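Side-chain contacts in endoglucanase A (Clostridium acetobutylicum, PDB 3IK2), which probably hydrolyses internal beta-1,4-glucosidic bonds of cellulose and related beta-glucans, as an endoglucanase of glycoside hydrolase family 44: residues T85-K90 and P97-T102; G246-F251 and L256-K261; G115-T120 and S125-K130. All blocks are in the same frame, centred on the assembly; numbering follows the deposited sequence.

Contact 1: residues T85-K90 and P97-T102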
loop_
_atom_site.group_PDB
_atom_site.type_symbol
_atom_site.label_atom_id
_atom_site.label_comp_id
_atom_site.label_asym_id
_atom_site.label_seq_id
_atom_site.Cartn_x
_atom_site.Cartn_y
_atom_site.Cartn_z
ATOM N N THR A 85 -5.009 0.863 -19.759
ATOM C CA THR A 85 -4.401 1.986 -20.459
ATOM C C THR A 85 -4.995 3.349 -20.024
ATOM O O THR A 85 -4.262 4.325 -19.860
ATOM C CB THR A 85 -4.258 1.746 -22.003
ATOM O OG1 THR A 85 -5.540 1.681 -22.632
ATOM C CG2 THR A 85 -3.509 0.421 -22.271
ATOM N N ALA A 86 -6.290 3.416 -19.739
ATOM C CA ALA A 86 -6.829 4.659 -19.163
ATOM C C ALA A 86 -6.122 4.935 -17.821
ATOM O O ALA A 86 -5.654 6.046 -17.576
ATOM C CB ALA A 86 -8.350 4.577 -18.971
ATOM N N PHE A 87 -6.059 3.905 -16.972
ATOM C CA PHE A 87 -5.345 3.975 -15.694
ATOM C C PHE A 87 -3.884 4.456 -15.820
ATOM O O PHE A 87 -3.509 5.464 -15.222
ATOM C CB PHE A 87 -5.425 2.644 -14.933
ATOM C CG PHE A 87 -4.659 2.648 -13.647
ATOM C CD1 PHE A 87 -5.196 3.224 -12.511
ATOM C CD2 PHE A 87 -3.386 2.057 -13.569
ATOM C CE1 PHE A 87 -4.467 3.236 -11.317
ATOM C CE2 PHE A 87 -2.650 2.081 -12.369
ATOM C CZ PHE A 87 -3.204 2.669 -11.255
ATOM N N HIS A 88 -3.058 3.747 -16.583
ATOM C CA HIS A 88 -1.639 4.146 -16.686
ATOM C C HIS A 88 -1.426 5.471 -17.415
ATOM O O HIS A 88 -0.485 6.199 -17.110
ATOM C CB HIS A 88 -0.751 3.052 -17.290
ATOM C CG HIS A 88 0.719 3.379 -17.218
ATOM N ND1 HIS A 88 1.358 3.675 -16.035
ATOM C CD2 HIS A 88 1.668 3.452 -18.181
ATOM C CE1 HIS A 88 2.630 3.939 -16.273
ATOM N NE2 HIS A 88 2.847 3.795 -17.569
ATOM N N ASP A 89 -2.293 5.775 -18.376
ATOM C CA ASP A 89 -2.276 7.087 -19.041
ATOM C C ASP A 89 -2.467 8.229 -18.043
ATOM O O ASP A 89 -1.825 9.281 -18.177
ATOM C CB ASP A 89 -3.389 7.180 -20.092
ATOM C CG ASP A 89 -3.043 6.488 -21.380
ATOM O OD1 ASP A 89 -1.922 5.951 -21.515
ATOM O OD2 ASP A 89 -3.911 6.454 -22.269
ATOM N N LYS A 90 -3.378 8.025 -17.075
ATOM C CA LYS A 90 -3.636 9.011 -16.040
ATOM C C LYS A 90 -2.440 9.125 -15.092
ATOM O O LYS A 90 -2.062 10.220 -14.731
ATOM C CB LYS A 90 -4.929 8.688 -15.293
ATOM C CG LYS A 90 -5.551 9.889 -14.560
ATOM C CD LYS A 90 -6.884 9.459 -13.885
ATOM C CE LYS A 90 -7.408 10.477 -12.870
ATOM N NZ LYS A 90 -8.549 9.882 -11.969
ATOM N N PRO A 97 5.179 8.438 -10.890
ATOM C CA PRO A 97 6.314 7.597 -11.333
ATOM C C PRO A 97 6.150 6.084 -11.219
ATOM O O PRO A 97 6.967 5.350 -11.796
ATOM C CB PRO A 97 7.485 8.044 -10.441
ATOM C CG PRO A 97 6.865 8.817 -9.322
ATOM C CD PRO A 97 5.475 9.208 -9.671
ATOM N N TYR A 98 5.122 5.604 -10.524
ATOM C CA TYR A 98 4.951 4.145 -10.420
ATOM C C TYR A 98 3.486 3.725 -10.538
ATOM O O TYR A 98 2.644 4.124 -9.711
ATOM C CB TYR A 98 5.544 3.652 -9.083
ATOM C CG TYR A 98 5.943 2.195 -9.025
ATOM C CD1 TYR A 98 7.288 1.828 -8.918
ATOM C CD2 TYR A 98 4.984 1.186 -9.056
ATOM C CE1 TYR A 98 7.667 0.495 -8.859
ATOM C CE2 TYR A 98 5.350 -0.149 -8.998
ATOM C CZ TYR A 98 6.691 -0.484 -8.888
ATOM O OH TYR A 98 7.049 -1.806 -8.865
ATOM N N SER A 99 3.186 2.905 -11.546
ATOM C CA SER A 99 1.886 2.217 -11.638
ATOM C C SER A 99 2.058 0.758 -11.237
ATOM O O SER A 99 2.903 0.069 -11.810
ATOM C CB SER A 99 1.349 2.260 -13.075
ATOM O OG SER A 99 0.936 3.567 -13.416
ATOM N N LEU A 100 1.262 0.291 -10.263
ATOM C CA LEU A 100 1.124 -1.137 -9.992
ATOM C C LEU A 100 -0.188 -1.627 -10.632
ATOM O O LEU A 100 -1.257 -1.115 -10.313
ATOM C CB LEU A 100 1.161 -1.452 -8.481
ATOM C CG LEU A 100 0.936 -2.909 -8.029
ATOM C CD1 LEU A 100 1.910 -3.894 -8.685
ATOM C CD2 LEU A 100 1.028 -3.050 -6.521
ATOM N N VAL A 101 -0.081 -2.576 -11.565
ATOM C CA VAL A 101 -1.263 -3.157 -12.228
ATOM C C VAL A 101 -1.386 -4.650 -11.893
ATOM O O VAL A 101 -0.368 -5.318 -11.690
ATOM C CB VAL A 101 -1.277 -2.895 -13.789
ATOM C CG1 VAL A 101 -1.000 -1.397 -14.091
ATOM C CG2 VAL A 101 -0.266 -3.794 -14.561
ATOM N N THR A 102 -2.623 -5.163 -11.845
ATOM C CA THR A 102 -2.869 -6.553 -11.458
ATOM C C THR A 102 -3.110 -7.518 -12.631
ATOM O O THR A 102 -3.875 -7.209 -13.549
ATOM C CB THR A 102 -4.036 -6.647 -10.474
ATOM O OG1 THR A 102 -3.752 -5.815 -9.344
ATOM C CG2 THR A 102 -4.215 -8.088 -9.958
#
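His88 and Ser99 have the nearest CA atoms, 6.5 Å apart, between helix 85-90 and strand 99-102, which run nearly antiparallel (170°) with their axes 9.4 Å apart at the closest. The polar link between them is a hydrogen bond of 2.7 Å between His88 ND1 and Ser99 OG. The hydroxyl arrives at the edge of the imidazole, in the ring plane. His88 gets there because its CG stands anti to the backbone N (chi1 -172°), which carries the ring across to the strand. The far nitrogen, NE2, is bonded to the carbonyl of Lys170, so the imidazole is gripped at both nitrogens and its rotation is fixed; Ser99 OG also bonds Ser91 OG. Phe87, the preceding residue, adds a mainly apolar contact. Its CE2 corner lies 4.2 Å from Val101 CG1 and 4.0 Å from Leu100 O, meeting them obliquely, while Ile37 of strand 34-37 borders both Phe87 and Val101. All the touching residues are buried. This is the helix-on-strand layer of a TIM barrel: helix 82-93 is the helix of the beta-alpha-beta crossover from strand 34-37 to strand 99-103, packed on the outside of the barrel.

Contact 2: residues G246-F251 and L256-K261; sequences GNYQWF and LDNMKK
Tyr248 reaches from the loop before helix 251-266 to Asp257 and Asn258 on that helix, and the contact is almost wholly polar. Its direct bond is short: Tyr248 OH donates to Asp257 OD2 over 2.5 Å. The carboxylate oxygen sits at the edge of the phenol, in the ring plane, and accepts the hydrogen bond through its anti lone pair, the one turned away from OD1. Ring and carboxylate planes stand 70° apart, and the two side chains cross at about a right angle. Asp257 has CG anti to its own backbone N (chi1 -164°), which swings the carboxylate toward the tyrosine.

A second, indirect link runs through water. One water molecule donates to Tyr248 OH at 3.1 Å and accepts from Asn258 ND2 at 2.9 Å, bridging a pair whose direct separation, 3.9 Å between OH and ND2, is too long for a bond. The phenol oxygen thus donates one hydrogen bond to the aspartate and accepts another from the water, also near the ring plane. Asn258 ND2 is further held by the carbonyl of Tyr254, one turn back.

Around this surface contact, Trp250 occupies the N-cap position of helix 251-266. Asp257 also touches Tyr342 of helix 331-342, whereas Asn258 leans on Leu202 of helix 198-215, placing helix 251-266 between these two neighbours.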
loop_
_atom_site.group_PDB
_atom_site.type_symbol
_atom_site.label_atom_id
_atom_site.label_comp_id
_atom_site.label_asym_id
_atom_site.label_seq_id
_atom_site.Cartn_x
_atom_site.Cartn_y
_atom_site.Cartn_z
ATOM N N GLY A 246 6.237 -27.696 8.436
ATOM C CA GLY A 246 7.544 -28.059 8.996
ATOM C C GLY A 246 7.902 -27.145 10.156
ATOM O O GLY A 246 7.075 -26.894 11.042
ATOM N N ASN A 247 9.108 -26.589 10.107
ATOM C CA ASN A 247 9.593 -25.644 11.100
ATOM C C ASN A 247 9.160 -24.165 10.947
ATOM O O ASN A 247 9.475 -23.352 11.814
ATOM C CB ASN A 247 11.120 -25.707 11.145
ATOM C CG ASN A 247 11.634 -27.059 11.565
ATOM O OD1 ASN A 247 12.591 -27.577 10.980
ATOM N ND2 ASN A 247 11.008 -27.647 12.580
ATOM N N TYR A 248 8.495 -23.818 9.844
ATOM C CA TYR A 248 8.088 -22.432 9.575
ATOM C C TYR A 248 7.160 -21.881 10.638
ATOM O O TYR A 248 6.150 -22.513 10.949
ATOM C CB TYR A 248 7.359 -22.341 8.229
ATOM C CG TYR A 248 8.212 -22.667 7.049
ATOM C CD1 TYR A 248 9.423 -21.996 6.814
ATOM C CD2 TYR A 248 7.810 -23.639 6.139
ATOM C CE1 TYR A 248 10.218 -22.312 5.682
ATOM C CE2 TYR A 248 8.592 -23.941 5.028
ATOM C CZ TYR A 248 9.779 -23.280 4.817
ATOM O OH TYR A 248 10.491 -23.610 3.694
ATOM N N GLN A 249 7.523 -20.728 11.208
ATOM C CA GLN A 249 6.643 -19.992 12.108
ATOM C C GLN A 249 5.309 -19.659 11.454
ATOM O O GLN A 249 4.266 -19.775 12.096
ATOM C CB GLN A 249 7.289 -18.702 12.618
ATOM C CG GLN A 249 6.357 -17.848 13.457
ATOM C CD GLN A 249 5.992 -18.512 14.787
ATOM O OE1 GLN A 249 6.770 -18.465 15.723
ATOM N NE2 GLN A 249 4.803 -19.097 14.878
ATOM N N TRP A 250 5.340 -19.243 10.187
ATOM C CA TRP A 250 4.108 -18.824 9.512
ATOM C C TRP A 250 4.215 -18.948 8.008
ATOM O O TRP A 250 5.273 -19.320 7.488
ATOM C CB TRP A 250 3.649 -17.408 9.951
ATOM C CG TRP A 250 4.601 -16.240 9.698
ATOM C CD1 TRP A 250 5.933 -16.307 9.374
ATOM C CD2 TRP A 250 4.299 -14.840 9.837
ATOM N NE1 TRP A 250 6.457 -15.037 9.249
ATOM C CE2 TRP A 250 5.487 -14.120 9.543
ATOM C CE3 TRP A 250 3.136 -14.117 10.174
ATOM C CZ2 TRP A 250 5.553 -12.705 9.591
ATOM C CZ3 TRP A 250 3.208 -12.700 10.207
ATOM C CH2 TRP A 250 4.406 -12.023 9.911
ATOM N N PHE A 251 3.104 -18.687 7.314
ATOM C CA PHE A 251 3.048 -18.883 5.867
ATOM C C PHE A 251 4.010 -17.946 5.144
ATOM O O PHE A 251 4.529 -18.305 4.122
ATOM C CB PHE A 251 1.592 -18.772 5.327
ATOM C CG PHE A 251 1.508 -18.662 3.814
ATOM C CD1 PHE A 251 1.477 -19.806 3.017
ATOM C CD2 PHE A 251 1.498 -17.406 3.185
ATOM C CE1 PHE A 251 1.412 -19.695 1.599
ATOM C CE2 PHE A 251 1.451 -17.304 1.770
ATOM C CZ PHE A 251 1.406 -18.435 0.992
ATOM N N LEU A 256 8.284 -17.002 1.299
ATOM C CA LEU A 256 9.600 -16.393 0.988
ATOM C C LEU A 256 10.670 -17.395 0.653
ATOM O O LEU A 256 11.392 -17.256 -0.343
ATOM C CB LEU A 256 10.084 -15.473 2.118
ATOM C CG LEU A 256 9.361 -14.129 2.361
ATOM C CD1 LEU A 256 9.784 -13.597 3.707
ATOM C CD2 LEU A 256 9.637 -13.085 1.265
ATOM N N ASP A 257 10.768 -18.420 1.489
ATOM C CA ASP A 257 11.725 -19.490 1.277
ATOM C C ASP A 257 11.512 -20.155 -0.091
ATOM O O ASP A 257 12.467 -20.380 -0.853
ATOM C CB ASP A 257 11.624 -20.521 2.412
ATOM C CG ASP A 257 12.842 -21.460 2.462
ATOM O OD1 ASP A 257 13.943 -21.083 2.000
ATOM O OD2 ASP A 257 12.684 -22.594 2.955
ATOM N N ASN A 258 10.257 -20.443 -0.421
ATOM C CA ASN A 258 9.988 -21.158 -1.672
ATOM C C ASN A 258 10.125 -20.298 -2.934
ATOM O O ASN A 258 10.560 -20.783 -3.984
ATOM C CB ASN A 258 8.649 -21.883 -1.581
ATOM C CG ASN A 258 8.775 -23.224 -0.827
ATOM O OD1 ASN A 258 9.208 -24.225 -1.405
ATOM N ND2 ASN A 258 8.391 -23.241 0.454
ATOM N N MET A 259 9.815 -19.010 -2.809
ATOM C CA MET A 259 10.030 -18.080 -3.907
ATOM C C MET A 259 11.518 -17.874 -4.136
ATOM O O MET A 259 11.944 -17.683 -5.247
ATOM C CB MET A 259 9.348 -16.727 -3.639
ATOM C CG MET A 259 7.831 -16.790 -3.705
ATOM S SD MET A 259 7.151 -17.358 -5.269
ATOM C CE MET A 259 7.740 -16.151 -6.483
ATOM N N LYS A 260 12.283 -17.875 -3.056
ATOM C CA LYS A 260 13.720 -17.835 -3.142
ATOM C C LYS A 260 14.224 -19.081 -3.881
ATOM O O LYS A 260 14.941 -18.967 -4.865
ATOM C CB LYS A 260 14.289 -17.760 -1.722
ATOM C CG LYS A 260 15.637 -17.087 -1.603
ATOM C CD LYS A 260 16.749 -18.064 -1.686
ATOM C CE LYS A 260 18.091 -17.357 -1.691
ATOM N NZ LYS A 260 19.159 -18.390 -1.778
ATOM N N LYS A 261 13.822 -20.264 -3.405
ATOM C CA LYS A 261 14.189 -21.551 -4.032
ATOM C C LYS A 261 13.776 -21.589 -5.523
ATOM O O LYS A 261 14.576 -21.974 -6.385
ATOM C CB LYS A 261 13.589 -22.712 -3.212
ATOM C CG LYS A 261 13.578 -24.110 -3.870
ATOM C CD LYS A 261 12.987 -25.171 -2.884
ATOM C CE LYS A 261 12.815 -26.593 -3.458
ATOM N NZ LYS A 261 11.570 -26.832 -4.271
HETATM O O HOH W 1 9.065 -25.653 1.860
#

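Contact 3: residues G115-T120 and S125-K130; sequences GPLANT and SSKWKK
Leu117, Lys127 and Trp128 meet where two small sheets adjoin, in an excursion of the chain that follows barrel strand 99-103. Segment 115-120 leaves strand 115-116, an outer strand of a three-stranded antiparallel sheet, and segment 125-130 enters strand 128-132, the middle strand of another three-stranded sheet. The chain bends round between them, with the CA atoms of Leu117 and Lys127 8.4 Å apart.

Leu117 is the hub, and its two methyl groups divide the work. CD2 packs against the six-membered part of the indole, 3.8 Å from Trp128 CZ2, in an oblique approach. The other methyl, CD1, lies alongside the aliphatic part of Lys127, 3.8 Å from its CG; these two side chains slide past each other in opposite directions. The lysine chain is bent at chi2 (77°) and again at chi4 (-39°), and this fold brings its ammonium group back to within 3.7 Å of Leu117 CD1. That approach is van der Waals only: the charged end finds its polar partner in Ser114 OG, just before the first segment.

The backbone of the second segment is shaped by a type I beta turn from Ser125 to Trp128, closed by Trp128 N to Ser125 O at 3.1 Å. A weak bond from Lys127 N to Ser125 OG (3.3 Å) lies inside the same turn, and Ser125 OG also bonds the carbonyl of Asp121. The turn presents Lys127 and Trp128 to the leucine.

Asn53 of strand 52-53 touches both Leu117 and Trp128, while Leu190 and Ile191 add apolar cover from a loop. The result is a small mixed cluster, one leucine touching an indole with one methyl and a lysine chain with the other, joining two beta elements inserted in a long beta-alpha connection of the TIM barrel.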
loop_
_atom_site.group_PDB
_atom_site.type_symbol
_atom_site.label_atom_id
_atom_site.label_comp_id
_atom_site.label_asym_id
_atom_site.label_seq_id
_atom_site.Cartn_x
_atom_site.Cartn_y
_atom_site.Cartn_z
ATOM N N GLY A 115 -24.786 -9.532 -15.661
ATOM C CA GLY A 115 -25.331 -9.140 -14.364
ATOM C C GLY A 115 -25.098 -10.165 -13.253
ATOM O O GLY A 115 -24.150 -10.944 -13.322
ATOM N N PRO A 116 -25.967 -10.177 -12.221
ATOM C CA PRO A 116 -25.780 -11.145 -11.125
ATOM C C PRO A 116 -25.792 -12.580 -11.634
ATOM O O PRO A 116 -26.697 -12.956 -12.372
ATOM C CB PRO A 116 -26.967 -10.879 -10.189
ATOM C CG PRO A 116 -27.430 -9.508 -10.512
ATOM C CD PRO A 116 -27.142 -9.312 -11.995
ATOM N N LEU A 117 -24.762 -13.355 -11.288
ATOM C CA LEU A 117 -24.663 -14.748 -11.721
ATOM C C LEU A 117 -25.285 -15.680 -10.691
ATOM O O LEU A 117 -25.343 -15.363 -9.486
ATOM C CB LEU A 117 -23.201 -15.119 -11.975
ATOM C CG LEU A 117 -22.535 -14.887 -13.349
ATOM C CD1 LEU A 117 -23.316 -14.034 -14.378
ATOM C CD2 LEU A 117 -21.176 -14.387 -13.220
ATOM N N ALA A 118 -25.784 -16.809 -11.185
ATOM C CA ALA A 118 -26.375 -17.853 -10.345
ATOM C C ALA A 118 -25.264 -18.773 -9.879
ATOM O O ALA A 118 -24.205 -18.850 -10.508
ATOM C CB ALA A 118 -27.435 -18.651 -11.129
ATOM N N ASN A 119 -25.520 -19.462 -8.770
ATOM C CA ASN A 119 -24.592 -20.444 -8.203
ATOM C C ASN A 119 -24.310 -21.572 -9.161
ATOM O O ASN A 119 -23.266 -22.203 -9.104
ATOM C CB ASN A 119 -25.135 -20.954 -6.879
ATOM C CG ASN A 119 -25.125 -19.879 -5.821
ATOM O OD1 ASN A 119 -24.266 -18.987 -5.858
ATOM N ND2 ASN A 119 -26.073 -19.931 -4.879
ATOM N N THR A 120 -25.261 -21.780 -10.065
ATOM C CA THR A 120 -25.148 -22.700 -11.169
ATOM C C THR A 120 -24.119 -22.253 -12.239
ATOM O O THR A 120 -23.715 -23.077 -13.078
ATOM C CB THR A 120 -26.544 -22.873 -11.821
ATOM O OG1 THR A 120 -27.483 -23.222 -10.798
ATOM C CG2 THR A 120 -26.524 -23.979 -12.817
ATOM N N SER A 125 -17.945 -22.497 -17.381
ATOM C CA SER A 125 -19.274 -22.308 -17.965
ATOM C C SER A 125 -19.184 -21.194 -19.009
ATOM O O SER A 125 -18.137 -20.559 -19.141
ATOM C CB SER A 125 -20.323 -21.965 -16.897
ATOM O OG SER A 125 -20.240 -20.603 -16.486
ATOM N N SER A 126 -20.268 -20.961 -19.754
ATOM C CA SER A 126 -20.298 -19.955 -20.821
ATOM C C SER A 126 -20.090 -18.536 -20.282
ATOM O O SER A 126 -19.890 -17.580 -21.058
ATOM C CB SER A 126 -21.631 -20.035 -21.568
ATOM O OG SER A 126 -22.699 -19.669 -20.716
ATOM N N LYS A 127 -20.145 -18.415 -18.959
ATOM C CA LYS A 127 -20.019 -17.137 -18.253
ATOM C C LYS A 127 -18.551 -16.736 -17.986
ATOM O O LYS A 127 -18.282 -15.604 -17.570
ATOM C CB LYS A 127 -20.769 -17.219 -16.920
ATOM C CG LYS A 127 -22.172 -16.617 -16.946
ATOM C CD LYS A 127 -23.158 -17.525 -17.611
ATOM C CE LYS A 127 -24.315 -16.761 -18.196
ATOM N NZ LYS A 127 -24.802 -15.634 -17.378
ATOM N N TRP A 128 -17.631 -17.667 -18.251
ATOM C CA TRP A 128 -16.229 -17.561 -17.896
ATOM C C TRP A 128 -15.291 -17.928 -19.048
ATOM O O TRP A 128 -15.544 -18.876 -19.824
ATOM C CB TRP A 128 -15.949 -18.469 -16.696
ATOM C CG TRP A 128 -16.783 -18.079 -15.488
ATOM C CD1 TRP A 128 -17.905 -18.708 -15.022
ATOM C CD2 TRP A 128 -16.585 -16.939 -14.636
ATOM N NE1 TRP A 128 -18.420 -18.027 -13.934
ATOM C CE2 TRP A 128 -17.625 -16.951 -13.666
ATOM C CE3 TRP A 128 -15.644 -15.905 -14.602
ATOM C CZ2 TRP A 128 -17.732 -15.976 -12.650
ATOM C CZ3 TRP A 128 -15.772 -14.903 -13.591
ATOM C CH2 TRP A 128 -16.804 -14.960 -12.639
ATOM N N LYS A 129 -14.217 -17.153 -19.172
ATOM C CA LYS A 129 -13.075 -17.523 -20.003
ATOM C C LYS A 129 -11.971 -18.063 -19.100
ATOM O O LYS A 129 -11.757 -17.557 -17.999
ATOM C CB LYS A 129 -12.568 -16.308 -20.786
ATOM C CG LYS A 129 -13.594 -15.680 -21.735
ATOM C CD LYS A 129 -14.004 -16.604 -22.916
ATOM C CE LYS A 129 -15.075 -15.940 -23.805
ATOM N NZ LYS A 129 -15.544 -16.765 -24.982
ATOM N N LYS A 130 -11.304 -19.121 -19.542
ATOM C CA LYS A 130 -10.155 -19.691 -18.841
ATOM C C LYS A 130 -8.916 -18.797 -18.950
ATOM O O LYS A 130 -8.517 -18.423 -20.064
ATOM C CB LYS A 130 -9.774 -21.007 -19.534
ATOM C CG LYS A 130 -10.012 -22.281 -18.817
ATOM C CD LYS A 130 -9.180 -22.385 -17.552
ATOM C CE LYS A 130 -8.743 -23.826 -17.245
ATOM N NZ LYS A 130 -7.255 -23.911 -17.328
#

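Overall arrangement
The three contacts sit in different layers of one TIM-like barrel domain and do not touch. Contact 1 belongs to the barrel proper, contact 2 to an outer helix and its leading loop, and contact 3 to small sheets beyond the barrel. Between centres, contacts 1 and 3 are about 28 Å apart, 1 and 2 about 32 Å, and 2 and 3 about 36 Å. The Phe87 side chain of contact 1 is about 5 Å from a bound glycerol, probably from the crystallisation liquor. The calcium ion, held by Glu48, Asp144, Asp147 and Ser149, is about 12 Å from the Trp128 side chain; contact 3 is tied to this site through Lys129 NZ, bonded to the carbonyl of Asp147, but is not part of it.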